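Local coordinates for protein RNA-dependent RNA Polymerase (Bombyx mori cytoplasmic polyhedrosis virus, PDB 6TZ0) that synthesises viral RNA on an RNA template, serving both transcription of plus strands and replication of the double-stranded genome, at residues M758-L763 against G843-Y848; R773-K778 against T858-M863; I764-F769 against S1144-F1149. One frame throughout, in Å; residues are numbered along the deposited sequence.

Overall arrangement
The three contacts tie helix 754-766, helix 774-786 and two distant loops into one block lying away from the annotated nucleotide and magnesium sites. Interactions 1 and 3 use successive parts of helix 754-766, with centres about 12 Å apart. Interaction 2 uses the next helix, 774-786, and its centre lies about 11 Å from that of interaction 1 and about 13 Å from that of interaction 3. The loop between strands 827-831 and 867-868 supplies partners to both interactions 1 and 2, and it is drawn together by Ala-847 O and Glu-861 N, 2.9 Å apart. Met-863 O, 3.0 Å from Gln-1147 NE2, connects interaction 2 to interaction 3.

Interaction 1: residues M758-L763 against G843-Y848; sequences MELNAL and GEYPAY
Gly-843 offers its carbonyl to Asn-761 of helix 754-766, and this is the polar link between the helix and the loop 843-848. The Asn-761 ND2 to Gly-843 O hydrogen bond measures 2.9 Å. The acceptor lies practically in the plane of the amide, and ND2 stands nearly along the C=O axis, although the N-H is bent from a straight line, at 139°. In Asn-761 CB points toward the loop, and CG is anti to the carbonyl carbon, beside the backbone N (chi1 -74°). At Glu-844 the backbone takes up a left-handed conformation and turns the chain. Glu-844 O comes within 3.5 Å of Asn-761 ND2 as a close neighbour, while Arg-867 NE gives it a hydrogen bond. Tyr-845 follows with its ring beside the amide, the two planes being nearly coplanar at 21°. Asn-761 OD1 lies at the ring edge, 3.4 Å from Tyr-845 CD1, so that the amide spends its nitrogen on the backbone and turns its oxygen to the aromatic rim. Further out on the same ring, Tyr-845 CE1 is 4.2 Å from Leu-760 CD1, an apolar touch that approaches obliquely. The hydroxyl of Tyr-845 probably hydrogen-bonds to Lys-778 O. Pro-846, next in the chain, has CD 3.4 Å above one face of the Tyr-845 ring, toward the rim. Leu-760 also packs on Cys-784, and Tyr-845 on Phe-782, both of helix 774-786. The arrangement is a buried helix-to-loop junction in which an asparagine side chain of helix 754-766 binds a backbone carbonyl of the irregular loop between strands 827-831 and 867-868.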
loop_
_atom_site.group_PDB
_atom_site.type_symbol
_atom_site.label_atom_id
_atom_site.label_comp_id
_atom_site.label_asym_id
_atom_site.label_seq_id
_atom_site.Cartn_x
_atom_site.Cartn_y
_atom_site.Cartn_z
ATOM N N MET A 758 -12.130 -4.599 -22.782
ATOM C CA MET A 758 -12.703 -3.997 -21.584
ATOM C C MET A 758 -11.739 -2.998 -20.956
ATOM O O MET A 758 -12.156 -1.926 -20.502
ATOM C CB MET A 758 -13.090 -5.082 -20.580
ATOM C CG MET A 758 -13.894 -4.557 -19.401
ATOM S SD MET A 758 -14.388 -5.801 -18.195
ATOM C CE MET A 758 -12.855 -6.047 -17.310
ATOM N N GLU A 759 -10.443 -3.316 -20.966
ATOM C CA GLU A 759 -9.430 -2.387 -20.472
ATOM C C GLU A 759 -9.332 -1.148 -21.352
ATOM O O GLU A 759 -9.208 -0.023 -20.844
ATOM C CB GLU A 759 -8.083 -3.098 -20.393
ATOM C CG GLU A 759 -6.948 -2.249 -19.873
ATOM C CD GLU A 759 -5.645 -3.017 -19.785
ATOM O OE1 GLU A 759 -5.630 -4.214 -20.144
ATOM O OE2 GLU A 759 -4.634 -2.426 -19.356
ATOM N N LEU A 760 -9.401 -1.335 -22.673
ATOM C CA LEU A 760 -9.352 -0.202 -23.589
ATOM C C LEU A 760 -10.576 0.691 -23.428
ATOM O O LEU A 760 -10.450 1.919 -23.427
ATOM C CB LEU A 760 -9.205 -0.707 -25.029
ATOM C CG LEU A 760 -8.882 0.208 -26.219
ATOM C CD1 LEU A 760 -10.114 0.821 -26.859
ATOM C CD2 LEU A 760 -7.925 1.310 -25.796
ATOM N N ASN A 761 -11.759 0.096 -23.250
ATOM C CA ASN A 761 -12.972 0.881 -23.048
ATOM C C ASN A 761 -12.947 1.622 -21.720
ATOM O O ASN A 761 -13.422 2.758 -21.638
ATOM C CB ASN A 761 -14.205 -0.016 -23.127
ATOM C CG ASN A 761 -14.525 -0.434 -24.538
ATOM O OD1 ASN A 761 -14.420 0.360 -25.468
ATOM N ND2 ASN A 761 -14.939 -1.678 -24.708
ATOM N N ALA A 762 -12.375 1.014 -20.678
ATOM C CA ALA A 762 -12.266 1.708 -19.398
ATOM C C ALA A 762 -11.299 2.885 -19.480
ATOM O O ALA A 762 -11.565 3.948 -18.911
ATOM C CB ALA A 762 -11.835 0.736 -18.304
ATOM N N LEU A 763 -10.189 2.730 -20.206
ATOM C CA LEU A 763 -9.252 3.844 -20.351
ATOM C C LEU A 763 -9.817 4.962 -21.221
ATOM O O LEU A 763 -9.576 6.148 -20.947
ATOM C CB LEU A 763 -7.937 3.339 -20.933
ATOM C CG LEU A 763 -7.071 2.468 -20.031
ATOM C CD1 LEU A 763 -5.956 1.875 -20.838
ATOM C CD2 LEU A 763 -6.499 3.288 -18.903
ATOM N N GLY A 843 -16.373 -6.645 -28.522
ATOM C CA GLY A 843 -15.582 -5.474 -28.214
ATOM C C GLY A 843 -16.340 -4.453 -27.394
ATOM O O GLY A 843 -15.741 -3.775 -26.552
ATOM N N GLU A 844 -17.654 -4.361 -27.633
ATOM C CA GLU A 844 -18.561 -3.385 -27.016
ATOM C C GLU A 844 -18.075 -1.956 -27.238
ATOM O O GLU A 844 -18.036 -1.132 -26.325
ATOM C CB GLU A 844 -18.766 -3.666 -25.526
ATOM C CG GLU A 844 -19.504 -4.945 -25.227
ATOM C CD GLU A 844 -19.688 -5.167 -23.747
ATOM O OE1 GLU A 844 -19.163 -4.359 -22.957
ATOM O OE2 GLU A 844 -20.345 -6.157 -23.369
ATOM N N TYR A 845 -17.704 -1.670 -28.466
ATOM C CA TYR A 845 -17.155 -0.374 -28.799
ATOM C C TYR A 845 -18.196 0.452 -29.555
ATOM O O TYR A 845 -19.048 -0.116 -30.243
ATOM C CB TYR A 845 -15.886 -0.551 -29.645
ATOM C CG TYR A 845 -15.064 0.685 -29.808
ATOM C CD1 TYR A 845 -14.277 1.144 -28.768
ATOM C CD2 TYR A 845 -15.075 1.397 -30.991
ATOM C CE1 TYR A 845 -13.538 2.275 -28.895
ATOM C CE2 TYR A 845 -14.328 2.531 -31.133
ATOM C CZ TYR A 845 -13.560 2.961 -30.080
ATOM O OH TYR A 845 -12.812 4.093 -30.200
ATOM N N PRO A 846 -18.201 1.779 -29.394
ATOM C CA PRO A 846 -19.157 2.609 -30.141
ATOM C C PRO A 846 -18.914 2.580 -31.642
ATOM O O PRO A 846 -17.779 2.671 -32.111
ATOM C CB PRO A 846 -18.923 4.010 -29.568
ATOM C CG PRO A 846 -18.392 3.767 -28.224
ATOM C CD PRO A 846 -17.546 2.549 -28.326
ATOM N N ALA A 847 -20.001 2.468 -32.391
ATOM C CA ALA A 847 -19.947 2.185 -33.815
ATOM C C ALA A 847 -20.186 3.427 -34.662
ATOM O O ALA A 847 -20.749 4.424 -34.213
ATOM C CB ALA A 847 -20.969 1.106 -34.182
ATOM N N TYR A 848 -19.739 3.342 -35.905
ATOM C CA TYR A 848 -19.981 4.336 -36.942
ATOM C C TYR A 848 -21.273 3.999 -37.678
ATOM O O TYR A 848 -21.818 2.910 -37.491
ATOM C CB TYR A 848 -18.772 4.372 -37.877
ATOM C CG TYR A 848 -17.554 5.019 -37.275
ATOM C CD1 TYR A 848 -17.370 6.390 -37.351
ATOM C CD2 TYR A 848 -16.600 4.263 -36.609
ATOM C CE1 TYR A 848 -16.269 6.990 -36.800
ATOM C CE2 TYR A 848 -15.489 4.854 -36.054
ATOM C CZ TYR A 848 -15.332 6.218 -36.152
ATOM O OH TYR A 848 -14.233 6.817 -35.600
#

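Interaction 2: residues R773-K778 against T858-M863; sequences RPEGLK and TEDESM
Lys-778 leaves its helix with CG anti to the backbone N (chi1 -172°) and then bends at chi3 and chi4, which brings NZ to Asp-860, whose own CG is likewise anti to its backbone N (chi1 -168°). The two side chains slide past each other in opposite directions, and Lys-778 NZ meets Asp-860 OD1 at 3.2 Å, almost in line with the CG-OD1 bond, in a salt bridge. Glu-775, one helical turn earlier, makes a long ion pair with the same ammonium. Glu-775 OE2 faces Asp-860 OD2 tip to tip at 3.8 Å, a like-charge approach that the shared lysine probably makes tolerable. The lysine also has Tyr-848 as a cation-pi partner, and Lys-778 CE lies 3.4 Å from Glu-861 O. Beside this charged group, Met-863 curls over the helix. Met-863 CG touches Pro-774 CB at 3.7 Å. Met-863 SD rests against Lys-778 CB, and Met-863 CE meets Leu-777 CD2 at 3.8 Å. Met-863 and Leu-777 both also touch Ile-764 of helix 754-766. The result is a salt-bridge network of Glu-775, Lys-778 and Asp-860, flanked by apolar packing, which fixes the loop before strand 867-868 to the start of helix 774-786.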
loop_
_atom_site.group_PDB
_atom_site.type_symbol
_atom_site.label_atom_id
_atom_site.label_comp_id
_atom_site.label_asym_id
_atom_site.label_seq_id
_atom_site.Cartn_x
_atom_site.Cartn_y
_atom_site.Cartn_z
ATOM N N ARG A 773 -11.352 16.834 -27.825
ATOM C CA ARG A 773 -12.089 16.321 -28.979
ATOM C C ARG A 773 -12.281 14.818 -28.806
ATOM O O ARG A 773 -11.376 14.030 -29.126
ATOM C CB ARG A 773 -11.380 16.636 -30.294
ATOM C CG ARG A 773 -12.184 16.234 -31.512
ATOM C CD ARG A 773 -11.552 16.636 -32.834
ATOM N NE ARG A 773 -10.305 15.938 -33.129
ATOM C CZ ARG A 773 -9.145 16.542 -33.350
ATOM N NH1 ARG A 773 -9.066 17.862 -33.323
ATOM N NH2 ARG A 773 -8.064 15.827 -33.617
ATOM N N PRO A 774 -13.439 14.383 -28.300
ATOM C CA PRO A 774 -13.648 12.945 -28.056
ATOM C C PRO A 774 -13.860 12.109 -29.309
ATOM O O PRO A 774 -13.718 10.880 -29.238
ATOM C CB PRO A 774 -14.900 12.926 -27.170
ATOM C CG PRO A 774 -14.965 14.277 -26.570
ATOM C CD PRO A 774 -14.450 15.202 -27.615
ATOM N N GLU A 775 -14.189 12.721 -30.447
ATOM C CA GLU A 775 -14.466 11.953 -31.658
ATOM C C GLU A 775 -13.186 11.380 -32.264
ATOM O O GLU A 775 -13.166 10.225 -32.719
ATOM C CB GLU A 775 -15.203 12.839 -32.662
ATOM C CG GLU A 775 -15.571 12.149 -33.959
ATOM C CD GLU A 775 -16.603 11.054 -33.778
ATOM O OE1 GLU A 775 -17.432 11.151 -32.847
ATOM O OE2 GLU A 775 -16.578 10.085 -34.566
ATOM N N GLY A 776 -12.107 12.166 -32.272
ATOM C CA GLY A 776 -10.820 11.644 -32.697
ATOM C C GLY A 776 -10.288 10.580 -31.762
ATOM O O GLY A 776 -9.604 9.650 -32.194
ATOM N N LEU A 777 -10.630 10.679 -30.484
ATOM C CA LEU A 777 -10.307 9.626 -29.533
ATOM C C LEU A 777 -11.112 8.359 -29.811
ATOM O O LEU A 777 -10.611 7.244 -29.610
ATOM C CB LEU A 777 -10.534 10.168 -28.124
ATOM C CG LEU A 777 -10.257 9.384 -26.854
ATOM C CD1 LEU A 777 -9.652 10.311 -25.848
ATOM C CD2 LEU A 777 -11.576 8.929 -26.327
ATOM N N LYS A 778 -12.343 8.507 -30.313
ATOM C CA LYS A 778 -13.106 7.332 -30.731
ATOM C C LYS A 778 -12.472 6.671 -31.950
ATOM O O LYS A 778 -12.406 5.437 -32.036
ATOM C CB LYS A 778 -14.563 7.702 -31.019
ATOM C CG LYS A 778 -15.447 6.482 -31.281
ATOM C CD LYS A 778 -16.932 6.809 -31.228
ATOM C CE LYS A 778 -17.458 7.411 -32.514
ATOM N NZ LYS A 778 -17.602 6.363 -33.553
ATOM N N THR A 858 -27.477 4.037 -39.796
ATOM C CA THR A 858 -27.630 4.020 -38.354
ATOM C C THR A 858 -26.881 5.203 -37.740
ATOM O O THR A 858 -26.201 5.972 -38.420
ATOM C CB THR A 858 -27.125 2.703 -37.771
ATOM O OG1 THR A 858 -25.721 2.578 -38.014
ATOM C CG2 THR A 858 -27.846 1.529 -38.406
ATOM N N GLU A 859 -27.010 5.351 -36.433
ATOM C CA GLU A 859 -26.485 6.532 -35.767
ATOM C C GLU A 859 -25.019 6.367 -35.390
ATOM O O GLU A 859 -24.587 5.294 -34.961
ATOM C CB GLU A 859 -27.332 6.838 -34.535
ATOM C CG GLU A 859 -28.692 7.396 -34.914
ATOM C CD GLU A 859 -29.636 7.500 -33.748
ATOM O OE1 GLU A 859 -29.332 6.918 -32.688
ATOM O OE2 GLU A 859 -30.676 8.176 -33.890
ATOM N N ASP A 860 -24.253 7.439 -35.581
ATOM C CA ASP A 860 -22.860 7.505 -35.149
ATOM C C ASP A 860 -22.855 7.517 -33.630
ATOM O O ASP A 860 -23.137 8.542 -33.009
ATOM C CB ASP A 860 -22.189 8.751 -35.720
ATOM C CG ASP A 860 -20.677 8.740 -35.561
ATOM O OD1 ASP A 860 -20.119 7.768 -35.014
ATOM O OD2 ASP A 860 -20.046 9.726 -35.988
ATOM N N GLU A 861 -22.543 6.369 -33.033
ATOM C CA GLU A 861 -22.732 6.187 -31.602
ATOM C C GLU A 861 -21.719 7.010 -30.826
ATOM O O GLU A 861 -20.511 6.908 -31.050
ATOM C CB GLU A 861 -22.623 4.714 -31.232
ATOM C CG GLU A 861 -23.712 3.864 -31.839
ATOM C CD GLU A 861 -23.635 2.420 -31.409
ATOM O OE1 GLU A 861 -22.675 2.060 -30.703
ATOM O OE2 GLU A 861 -24.533 1.640 -31.784
ATOM N N SER A 862 -22.222 7.839 -29.923
ATOM C CA SER A 862 -21.419 8.856 -29.278
ATOM C C SER A 862 -20.602 8.244 -28.148
ATOM O O SER A 862 -20.627 7.038 -27.902
ATOM C CB SER A 862 -22.317 9.984 -28.777
ATOM O OG SER A 862 -21.562 11.019 -28.185
ATOM N N MET A 863 -19.885 9.091 -27.427
ATOM C CA MET A 863 -19.037 8.630 -26.341
ATOM C C MET A 863 -19.813 8.338 -25.068
ATOM O O MET A 863 -19.205 7.952 -24.066
ATOM C CB MET A 863 -17.955 9.668 -26.062
ATOM C CG MET A 863 -17.103 9.941 -27.273
ATOM S SD MET A 863 -16.385 8.425 -27.905
ATOM C CE MET A 863 -15.262 8.053 -26.583
#

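Interaction 3: residues I764-F769 against S1144-F1149; sequences IDDLLF and SPRQLF
The C-terminal end of helix 754-766 carries Asp-765 and Asp-766 against Gln-1147 and Arg-1146 of a helix-like turn in the C-terminal region, a join consistent with the way that region encloses the polymerase core in reovirus relatives. The Asp-765 carboxylate stacks on the Gln-1147 amide, planes 18° apart, with Asp-765 OD1 3.9 Å from Gln-1147 CD. Each has its stronger polar partner elsewhere: Arg-867 forms a salt bridge to Asp-765 OD2, and Gln-1147 NE2 bonds to Met-863 O. Asp-766 OD1 lies 3.2 Å from Arg-1146 CG, on the aliphatic stem. Arg-1146 NE is 4.5 Å from Asp-766 OD1, but no N-H points at the oxygen, and any attraction is probably only electrostatic. After Leu-767 leaves helical geometry, Leu-768 CD1 packs on Gln-1147 CG at 3.7 Å. Phe-1149 CB lies over a face of the Phe-769 ring, a CH-pi contact 3.7 Å from the centroid. Phe-1149 CG is anti to the backbone N (chi1 -176°), and the rings themselves meet obliquely, with planes at 65°. Leu-767 packs on Leu-777 of helix 774-786, and Leu-1148 on helix 1174-1188.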
loop_
_atom_site.group_PDB
_atom_site.type_symbol
_atom_site.label_atom_id
_atom_site.label_comp_id
_atom_site.label_asym_id
_atom_site.label_seq_id
_atom_site.Cartn_x
_atom_site.Cartn_y
_atom_site.Cartn_z
ATOM N N ILE A 764 -10.564 4.600 -22.265
ATOM C CA ILE A 764 -11.243 5.584 -23.102
ATOM C C ILE A 764 -12.304 6.335 -22.303
ATOM O O ILE A 764 -12.440 7.558 -22.426
ATOM C CB ILE A 764 -11.821 4.885 -24.351
ATOM C CG1 ILE A 764 -10.702 4.496 -25.320
ATOM C CG2 ILE A 764 -12.867 5.711 -25.046
ATOM C CD1 ILE A 764 -9.892 5.654 -25.813
ATOM N N ASP A 765 -13.031 5.631 -21.432
ATOM C CA ASP A 765 -14.008 6.298 -20.579
ATOM C C ASP A 765 -13.341 7.155 -19.509
ATOM O O ASP A 765 -13.926 8.150 -19.070
ATOM C CB ASP A 765 -14.928 5.268 -19.936
ATOM C CG ASP A 765 -15.835 4.596 -20.941
ATOM O OD1 ASP A 765 -16.143 5.222 -21.973
ATOM O OD2 ASP A 765 -16.239 3.439 -20.699
ATOM N N ASP A 766 -12.129 6.799 -19.081
ATOM C CA ASP A 766 -11.398 7.668 -18.165
ATOM C C ASP A 766 -10.883 8.925 -18.848
ATOM O O ASP A 766 -10.727 9.952 -18.184
ATOM C CB ASP A 766 -10.218 6.933 -17.534
ATOM C CG ASP A 766 -10.640 5.829 -16.607
ATOM O OD1 ASP A 766 -11.758 5.898 -16.069
ATOM O OD2 ASP A 766 -9.843 4.890 -16.400
ATOM N N LEU A 767 -10.609 8.870 -20.149
ATOM C CA LEU A 767 -10.164 10.037 -20.903
ATOM C C LEU A 767 -11.298 10.862 -21.486
ATOM O O LEU A 767 -11.105 11.479 -22.530
ATOM C CB LEU A 767 -9.252 9.619 -22.057
ATOM C CG LEU A 767 -7.802 9.206 -21.882
ATOM C CD1 LEU A 767 -7.320 8.653 -23.196
ATOM C CD2 LEU A 767 -6.997 10.423 -21.507
ATOM N N LEU A 768 -12.478 10.882 -20.872
ATOM C CA LEU A 768 -13.646 11.326 -21.624
ATOM C C LEU A 768 -13.961 12.798 -21.365
ATOM O O LEU A 768 -14.243 13.548 -22.304
ATOM C CB LEU A 768 -14.841 10.437 -21.297
ATOM C CG LEU A 768 -15.885 10.284 -22.404
ATOM C CD1 LEU A 768 -16.561 8.956 -22.218
ATOM C CD2 LEU A 768 -16.919 11.369 -22.435
ATOM N N PHE A 769 -13.967 13.227 -20.099
ATOM C CA PHE A 769 -14.190 14.643 -19.823
ATOM C C PHE A 769 -12.903 15.435 -19.686
ATOM O O PHE A 769 -12.956 16.662 -19.613
ATOM C CB PHE A 769 -15.033 14.897 -18.562
ATOM C CG PHE A 769 -16.514 14.708 -18.746
ATOM C CD1 PHE A 769 -17.029 13.917 -19.752
ATOM C CD2 PHE A 769 -17.389 15.504 -18.030
ATOM C CE1 PHE A 769 -18.375 13.794 -19.929
ATOM C CE2 PHE A 769 -18.747 15.397 -18.211
ATOM C CZ PHE A 769 -19.241 14.541 -19.170
ATOM N N SER A 1144 -20.860 4.121 -16.908
ATOM C CA SER A 1144 -19.745 4.285 -15.990
ATOM C C SER A 1144 -19.751 5.690 -15.408
ATOM O O SER A 1144 -20.200 6.634 -16.065
ATOM C CB SER A 1144 -18.411 4.019 -16.704
ATOM O OG SER A 1144 -17.311 4.199 -15.833
ATOM N N PRO A 1145 -19.283 5.857 -14.168
ATOM C CA PRO A 1145 -19.233 7.206 -13.586
ATOM C C PRO A 1145 -18.212 8.127 -14.232
ATOM O O PRO A 1145 -18.440 9.341 -14.263
ATOM C CB PRO A 1145 -18.897 6.938 -12.114
ATOM C CG PRO A 1145 -19.367 5.559 -11.873
ATOM C CD PRO A 1145 -19.114 4.817 -13.139
ATOM N N ARG A 1146 -17.089 7.606 -14.732
ATOM C CA ARG A 1146 -16.166 8.442 -15.493
ATOM C C ARG A 1146 -16.738 8.831 -16.844
ATOM O O ARG A 1146 -16.324 9.842 -17.418
ATOM C CB ARG A 1146 -14.833 7.723 -15.694
ATOM C CG ARG A 1146 -14.053 7.504 -14.428
ATOM C CD ARG A 1146 -13.493 8.816 -13.938
ATOM N NE ARG A 1146 -12.725 8.667 -12.710
ATOM C CZ ARG A 1146 -12.213 9.686 -12.034
ATOM N NH1 ARG A 1146 -11.528 9.465 -10.922
ATOM N NH2 ARG A 1146 -12.384 10.924 -12.471
ATOM N N GLN A 1147 -17.676 8.044 -17.357
ATOM C CA GLN A 1147 -18.304 8.329 -18.638
ATOM C C GLN A 1147 -19.376 9.402 -18.486
ATOM O O GLN A 1147 -19.443 10.344 -19.282
ATOM C CB GLN A 1147 -18.886 7.029 -19.200
ATOM C CG GLN A 1147 -19.375 7.099 -20.623
ATOM C CD GLN A 1147 -19.897 5.769 -21.114
ATOM O OE1 GLN A 1147 -20.008 4.815 -20.348
ATOM N NE2 GLN A 1147 -20.197 5.692 -22.399
ATOM N N LEU A 1148 -20.232 9.258 -17.477
ATOM C CA LEU A 1148 -21.280 10.231 -17.159
ATOM C C LEU A 1148 -20.831 11.075 -15.967
ATOM O O LEU A 1148 -21.372 10.989 -14.867
ATOM C CB LEU A 1148 -22.599 9.509 -16.865
ATOM C CG LEU A 1148 -23.606 9.009 -17.914
ATOM C CD1 LEU A 1148 -24.353 10.104 -18.589
ATOM C CD2 LEU A 1148 -22.942 8.202 -18.988
ATOM N N PHE A 1149 -19.817 11.906 -16.205
ATOM C CA PHE A 1149 -19.106 12.567 -15.113
ATOM C C PHE A 1149 -19.905 13.739 -14.542
ATOM O O PHE A 1149 -20.245 13.746 -13.357
ATOM C CB PHE A 1149 -17.733 13.011 -15.619
ATOM C CG PHE A 1149 -16.839 13.627 -14.583
ATOM C CD1 PHE A 1149 -16.131 12.832 -13.700
ATOM C CD2 PHE A 1149 -16.661 14.994 -14.534
ATOM C CE1 PHE A 1149 -15.294 13.399 -12.757
ATOM C CE2 PHE A 1149 -15.827 15.562 -13.599
ATOM C CZ PHE A 1149 -15.143 14.764 -12.708
#